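SJCHGC06286 protein (Schistosoma japonicum, PDB 3QBR) probably binds BH domains of other Bcl-2 family members and so takes part in the control of apoptosis, probably held at a membrane by a C-terminal helix absent from this construct. Local coordinates at residues 55-60 with 169-174; 101-106 with 145-150. All blocks are in the same frame, centred on the assembly; numbering follows the deposited sequence.

Contact 1. Residues 55-60 with 169-174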
loop_
_atom_site.group_PDB
_atom_site.type_symbol
_atom_site.label_atom_id
_atom_site.label_comp_id
_atom_site.label_asym_id
_atom_site.label_seq_id
_atom_site.Cartn_x
_atom_site.Cartn_y
_atom_site.Cartn_z
ATOM N N VAL A 55 16.459 -5.269 -2.600
ATOM C CA VAL A 55 15.439 -6.188 -3.105
ATOM C C VAL A 55 15.826 -6.680 -4.490
ATOM O O VAL A 55 16.195 -5.882 -5.353
ATOM C CB VAL A 55 14.047 -5.506 -3.166
ATOM C CG1 VAL A 55 13.004 -6.444 -3.783
ATOM C CG2 VAL A 55 13.624 -5.035 -1.764
ATOM N N PRO A 56 15.771 -8.004 -4.703
ATOM C CA PRO A 56 16.144 -8.525 -6.024
ATOM C C PRO A 56 15.116 -8.145 -7.086
ATOM O O PRO A 56 13.928 -8.402 -6.908
ATOM C CB PRO A 56 16.180 -10.042 -5.817
ATOM C CG PRO A 56 16.271 -10.232 -4.334
ATOM C CD PRO A 56 15.614 -9.065 -3.691
ATOM N N ASN A 57 15.571 -7.538 -8.179
ATOM C CA ASN A 57 14.666 -7.093 -9.229
ATOM C C ASN A 57 13.892 -5.874 -8.805
ATOM O O ASN A 57 12.982 -5.440 -9.502
ATOM C CB ASN A 57 13.712 -8.206 -9.596
ATOM C CG ASN A 57 14.439 -9.440 -10.039
ATOM O OD1 ASN A 57 15.590 -9.360 -10.469
ATOM N ND2 ASN A 57 13.785 -10.599 -9.932
ATOM N N GLY A 58 14.271 -5.331 -7.650
ATOM C CA GLY A 58 13.630 -4.165 -7.078
ATOM C C GLY A 58 13.123 -3.156 -8.094
ATOM O O GLY A 58 11.989 -2.690 -8.001
ATOM N N GLN A 59 13.954 -2.809 -9.070
ATOM C CA GLN A 59 13.560 -1.767 -10.012
ATOM C C GLN A 59 12.431 -2.242 -10.908
ATOM O O GLN A 59 11.445 -1.527 -11.112
ATOM C CB GLN A 59 14.748 -1.282 -10.846
ATOM C CG GLN A 59 15.567 -0.200 -10.165
ATOM C CD GLN A 59 16.524 0.500 -11.122
ATOM O OE1 GLN A 59 16.863 -0.033 -12.185
ATOM N NE2 GLN A 59 16.966 1.702 -10.747
ATOM N N GLU A 60 12.589 -3.442 -11.453
ATOM C CA GLU A 60 11.531 -4.082 -12.224
ATOM C C GLU A 60 10.196 -4.171 -11.444
ATOM O O GLU A 60 9.127 -3.883 -11.984
ATOM C CB GLU A 60 11.989 -5.464 -12.692
ATOM C CG GLU A 60 12.756 -5.411 -13.967
ATOM C CD GLU A 60 12.124 -4.435 -14.947
ATOM O OE1 GLU A 60 10.924 -4.603 -15.273
ATOM O OE2 GLU A 60 12.822 -3.488 -15.385
ATOM N N GLY A 169 7.783 -15.065 -5.362
ATOM C CA GLY A 169 8.045 -13.946 -4.481
ATOM C C GLY A 169 7.531 -12.632 -5.053
ATOM O O GLY A 169 6.680 -12.592 -5.950
ATOM N N TRP A 170 8.062 -11.537 -4.530
ATOM C CA TRP A 170 7.622 -10.203 -4.928
ATOM C C TRP A 170 7.791 -9.975 -6.412
ATOM O O TRP A 170 7.112 -9.141 -6.982
ATOM C CB TRP A 170 8.388 -9.148 -4.143
ATOM C CG TRP A 170 7.808 -8.893 -2.801
ATOM C CD1 TRP A 170 8.444 -8.991 -1.589
ATOM C CD2 TRP A 170 6.460 -8.476 -2.518
ATOM N NE1 TRP A 170 7.578 -8.643 -0.575
ATOM C CE2 TRP A 170 6.352 -8.333 -1.118
ATOM C CE3 TRP A 170 5.346 -8.188 -3.321
ATOM C CZ2 TRP A 170 5.154 -7.934 -0.492
ATOM C CZ3 TRP A 170 4.175 -7.781 -2.715
ATOM C CH2 TRP A 170 4.080 -7.667 -1.305
ATOM N N SER A 171 8.698 -10.724 -7.034
ATOM C CA SER A 171 8.929 -10.593 -8.475
ATOM C C SER A 171 7.770 -11.104 -9.301
ATOM O O SER A 171 7.738 -10.877 -10.496
ATOM C CB SER A 171 10.194 -11.335 -8.901
ATOM O OG SER A 171 11.324 -10.813 -8.247
ATOM N N GLY A 172 6.839 -11.816 -8.669
ATOM C CA GLY A 172 5.611 -12.229 -9.325
ATOM C C GLY A 172 4.995 -11.061 -10.070
ATOM O O GLY A 172 4.515 -11.191 -11.209
ATOM N N LEU A 173 5.042 -9.902 -9.423
ATOM C CA LEU A 173 4.462 -8.683 -9.974
ATOM C C LEU A 173 4.967 -8.380 -11.401
ATOM O O LEU A 173 4.215 -7.915 -12.266
ATOM C CB LEU A 173 4.730 -7.508 -9.017
ATOM C CG LEU A 173 3.990 -7.586 -7.682
ATOM C CD1 LEU A 173 4.680 -6.723 -6.647
ATOM C CD2 LEU A 173 2.493 -7.212 -7.837
ATOM N N ILE A 174 6.243 -8.643 -11.639
ATOM C CA ILE A 174 6.833 -8.317 -12.922
ATOM C C ILE A 174 6.048 -9.027 -14.025
ATOM O O ILE A 174 5.460 -8.390 -14.904
ATOM C CB ILE A 174 8.311 -8.699 -12.957
ATOM C CG1 ILE A 174 9.076 -7.876 -11.911
ATOM C CG2 ILE A 174 8.869 -8.484 -14.351
ATOM C CD1 ILE A 174 10.515 -8.280 -11.741
#
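With chi1 at -58°, N57 puts CG anti to its own carbonyl carbon, and S171 does the same with OG at -61°, which lets amide and hydroxyl meet. In this all-helical Bcl-2 fold they join the turn leading into helix 58-79 to the short segment that runs into C-terminal helix 172-176. N57 is the third residue of a type II beta turn from V55 to G58, closed by the bond from G58 N to V55 O; its positive phi is one that asparagine tolerates well. From there N57 ND2 donates to S171 OG over 3.0 Å, at an N-H...O angle of 159°, with the hydroxyl oxygen close to the amide plane. Beside this polar link lies an apolar one. I174 directs its CG1-CD1 branch to the 55-60 segment, and CD1 lies against two CB atoms, 3.9 Å from CB of N57 and nearer to CB of E60. Isoleucine suits the place, covering the aliphatic roots of two exposed polar residues. I61 of helix 58-79 also meets S171 and I174, and the buried W170 ring meets the ring of F17, nearly parallel to it. Within the C-terminal segment, I174 N is bonded to S171 O at 2.9 Å.

Contact 2. Residues 101-106 with 145-150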
loop_
_atom_site.group_PDB
_atom_site.type_symbol
_atom_site.label_atom_id
_atom_site.label_comp_id
_atom_site.label_asym_id
_atom_site.label_seq_id
_atom_site.Cartn_x
_atom_site.Cartn_y
_atom_site.Cartn_z
ATOM N N ALA A 101 -5.831 3.536 17.112
ATOM C CA ALA A 101 -7.153 3.437 16.488
ATOM C C ALA A 101 -6.999 3.224 15.001
ATOM O O ALA A 101 -7.743 2.446 14.402
ATOM C CB ALA A 101 -7.987 4.687 16.738
ATOM N N LEU A 102 -6.037 3.933 14.414
ATOM C CA LEU A 102 -5.755 3.846 12.981
ATOM C C LEU A 102 -5.167 2.488 12.571
ATOM O O LEU A 102 -5.453 1.986 11.485
ATOM C CB LEU A 102 -4.826 4.979 12.555
ATOM C CG LEU A 102 -4.459 5.035 11.072
ATOM C CD1 LEU A 102 -5.705 5.142 10.192
ATOM C CD2 LEU A 102 -3.507 6.193 10.807
ATOM N N GLU A 103 -4.358 1.888 13.433
ATOM C CA GLU A 103 -3.864 0.556 13.135
ATOM C C GLU A 103 -5.073 -0.367 13.000
ATOM O O GLU A 103 -5.274 -1.007 11.964
ATOM C CB GLU A 103 -2.915 0.067 14.225
ATOM C CG GLU A 103 -1.973 -1.041 13.776
ATOM C CD GLU A 103 -0.905 -1.379 14.818
ATOM O OE1 GLU A 103 -0.484 -2.557 14.890
ATOM O OE2 GLU A 103 -0.485 -0.467 15.568
ATOM N N ILE A 104 -5.888 -0.403 14.052
ATOM C CA ILE A 104 -7.145 -1.147 14.061
ATOM C C ILE A 104 -7.940 -1.066 12.748
ATOM O O ILE A 104 -8.258 -2.087 12.122
ATOM C CB ILE A 104 -8.074 -0.650 15.187
ATOM C CG1 ILE A 104 -7.403 -0.790 16.560
ATOM C CG2 ILE A 104 -9.407 -1.377 15.122
ATOM C CD1 ILE A 104 -6.303 -1.801 16.591
ATOM N N PHE A 105 -8.287 0.145 12.340
ATOM C CA PHE A 105 -9.073 0.275 11.133
ATOM C C PHE A 105 -8.304 -0.206 9.939
ATOM O O PHE A 105 -8.855 -0.921 9.099
ATOM C CB PHE A 105 -9.521 1.702 10.922
ATOM C CG PHE A 105 -10.314 2.234 12.056
ATOM C CD1 PHE A 105 -11.064 1.371 12.839
ATOM C CD2 PHE A 105 -10.325 3.590 12.344
ATOM C CE1 PHE A 105 -11.806 1.842 13.902
ATOM C CE2 PHE A 105 -11.071 4.073 13.400
ATOM C CZ PHE A 105 -11.813 3.197 14.184
ATOM N N TYR A 106 -7.031 0.187 9.862
ATOM C CA TYR A 106 -6.157 -0.284 8.788
ATOM C C TYR A 106 -6.193 -1.798 8.748
ATOM O O TYR A 106 -6.406 -2.397 7.692
ATOM C CB TYR A 106 -4.694 0.194 8.954
ATOM C CG TYR A 106 -3.886 -0.022 7.694
ATOM C CD1 TYR A 106 -4.302 0.536 6.495
ATOM C CD2 TYR A 106 -2.745 -0.800 7.691
ATOM C CE1 TYR A 106 -3.609 0.338 5.329
ATOM C CE2 TYR A 106 -2.015 -0.996 6.514
ATOM C CZ TYR A 106 -2.466 -0.425 5.340
ATOM O OH TYR A 106 -1.801 -0.599 4.152
ATOM N N ILE A 145 2.354 7.832 9.453
ATOM C CA ILE A 145 2.879 7.356 8.184
ATOM C C ILE A 145 3.790 6.141 8.424
ATOM O O ILE A 145 3.558 5.055 7.878
ATOM C CB ILE A 145 3.649 8.485 7.448
ATOM C CG1 ILE A 145 2.692 9.605 7.065
ATOM C CG2 ILE A 145 4.362 7.941 6.222
ATOM C CD1 ILE A 145 3.300 10.740 6.214
ATOM N N GLN A 146 4.802 6.317 9.268
ATOM C CA GLN A 146 5.724 5.232 9.566
ATOM C C GLN A 146 4.984 4.070 10.171
ATOM O O GLN A 146 5.408 2.920 10.064
ATOM C CB GLN A 146 6.838 5.685 10.516
ATOM C CG GLN A 146 7.946 6.506 9.842
ATOM C CD GLN A 146 8.403 5.934 8.487
ATOM O OE1 GLN A 146 8.669 4.726 8.358
ATOM N NE2 GLN A 146 8.509 6.815 7.474
ATOM N N MET A 147 3.874 4.362 10.830
ATOM C CA MET A 147 3.097 3.293 11.444
ATOM C C MET A 147 2.422 2.448 10.350
ATOM O O MET A 147 2.556 1.224 10.326
ATOM C CB MET A 147 2.084 3.884 12.410
ATOM C CG MET A 147 1.374 2.842 13.266
ATOM S SD MET A 147 -0.172 2.346 12.505
ATOM C CE MET A 147 -1.033 3.924 12.612
ATOM N N LEU A 148 1.733 3.112 9.425
ATOM C CA LEU A 148 1.090 2.414 8.321
ATOM C C LEU A 148 2.079 1.515 7.577
ATOM O O LEU A 148 1.799 0.338 7.312
ATOM C CB LEU A 148 0.459 3.406 7.342
ATOM C CG LEU A 148 -0.806 4.100 7.822
ATOM C CD1 LEU A 148 -1.290 5.109 6.783
ATOM C CD2 LEU A 148 -1.880 3.011 8.064
ATOM N N ILE A 149 3.242 2.074 7.246
ATOM C CA ILE A 149 4.256 1.315 6.526
ATOM C C ILE A 149 4.738 0.102 7.321
ATOM O O ILE A 149 4.960 -0.961 6.754
ATOM C CB ILE A 149 5.438 2.191 6.145
ATOM C CG1 ILE A 149 5.006 3.216 5.103
ATOM C CG2 ILE A 149 6.541 1.337 5.588
ATOM C CD1 ILE A 149 6.055 4.290 4.870
ATOM N N LYS A 150 4.876 0.242 8.633
ATOM C CA LYS A 150 5.328 -0.883 9.454
ATOM C C LYS A 150 4.263 -1.967 9.559
ATOM O O LYS A 150 4.579 -3.163 9.518
ATOM C CB LYS A 150 5.730 -0.418 10.851
ATOM C CG LYS A 150 6.279 -1.512 11.714
ATOM C CD LYS A 150 6.459 -1.004 13.144
ATOM C CE LYS A 150 7.223 -1.980 14.034
ATOM N NZ LYS A 150 7.267 -1.484 15.443
#
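Y106 OH and L148 O are both hydrogen-bonded to OG1 of T152, one helical turn beyond L148, which ties the tyrosine of one helix to the backbone of the other. The two helices, 99-113 and 142-159, belong to the bundle of the Bcl-2 fold; their segments run in roughly the same direction, at 36°, with axes 10.4 Å apart. Y106 is buried, and its ring also presents a face to leucine. L148 CD2 sits over that face, 3.8 Å from the ring centroid and 17° off its normal, in a CH-pi contact displaced toward the CG side, where CD2 lies 3.7 Å from CG. L148 also packs on L129 and L136 of helix 119-137, so a branched apolar side chain here serves three helices. M147 fills the outer side of the joint. Bends at chi2 and chi3 fold its chain so that SD lies 4.0 Å from CB of E103, while CE reaches L102; the flexible thioether suits a place bordered by both a leucine and the aliphatic part of a glutamate. E103 is partly exposed, which suits a charged carboxylate. F105, on the same helix, packs on an apolar side chain belonging to the chain of another protein, consistent with helix 99-113 lining the ligand groove as in relatives. Deeper in the joint, a chi1 of -179° sets L102 CG, anti to its backbone N, near M147 CE, and L102 CD2 lies 3.8 Å from that methyl.

How the contacts relate
Contact 1 is a surface contact and contact 2 a buried one; they lie on opposite sides of the chain's centre, their own centres about 25 Å apart. They share no helix: contact 1 brings the start of helix 58-79 to the C-terminal end of the model, whereas contact 2 pairs helices 99-113 and 142-159, both nested within the loop that contact 1 closes. The chemistry differs with place. At the surface, one amide-to-hydroxyl bond works beside a single isoleucine, among residues that may stay solvated. Inside, leucine, methionine and an aromatic face do the joining, and a buried tyrosine has its hydroxyl bonded to a threonine.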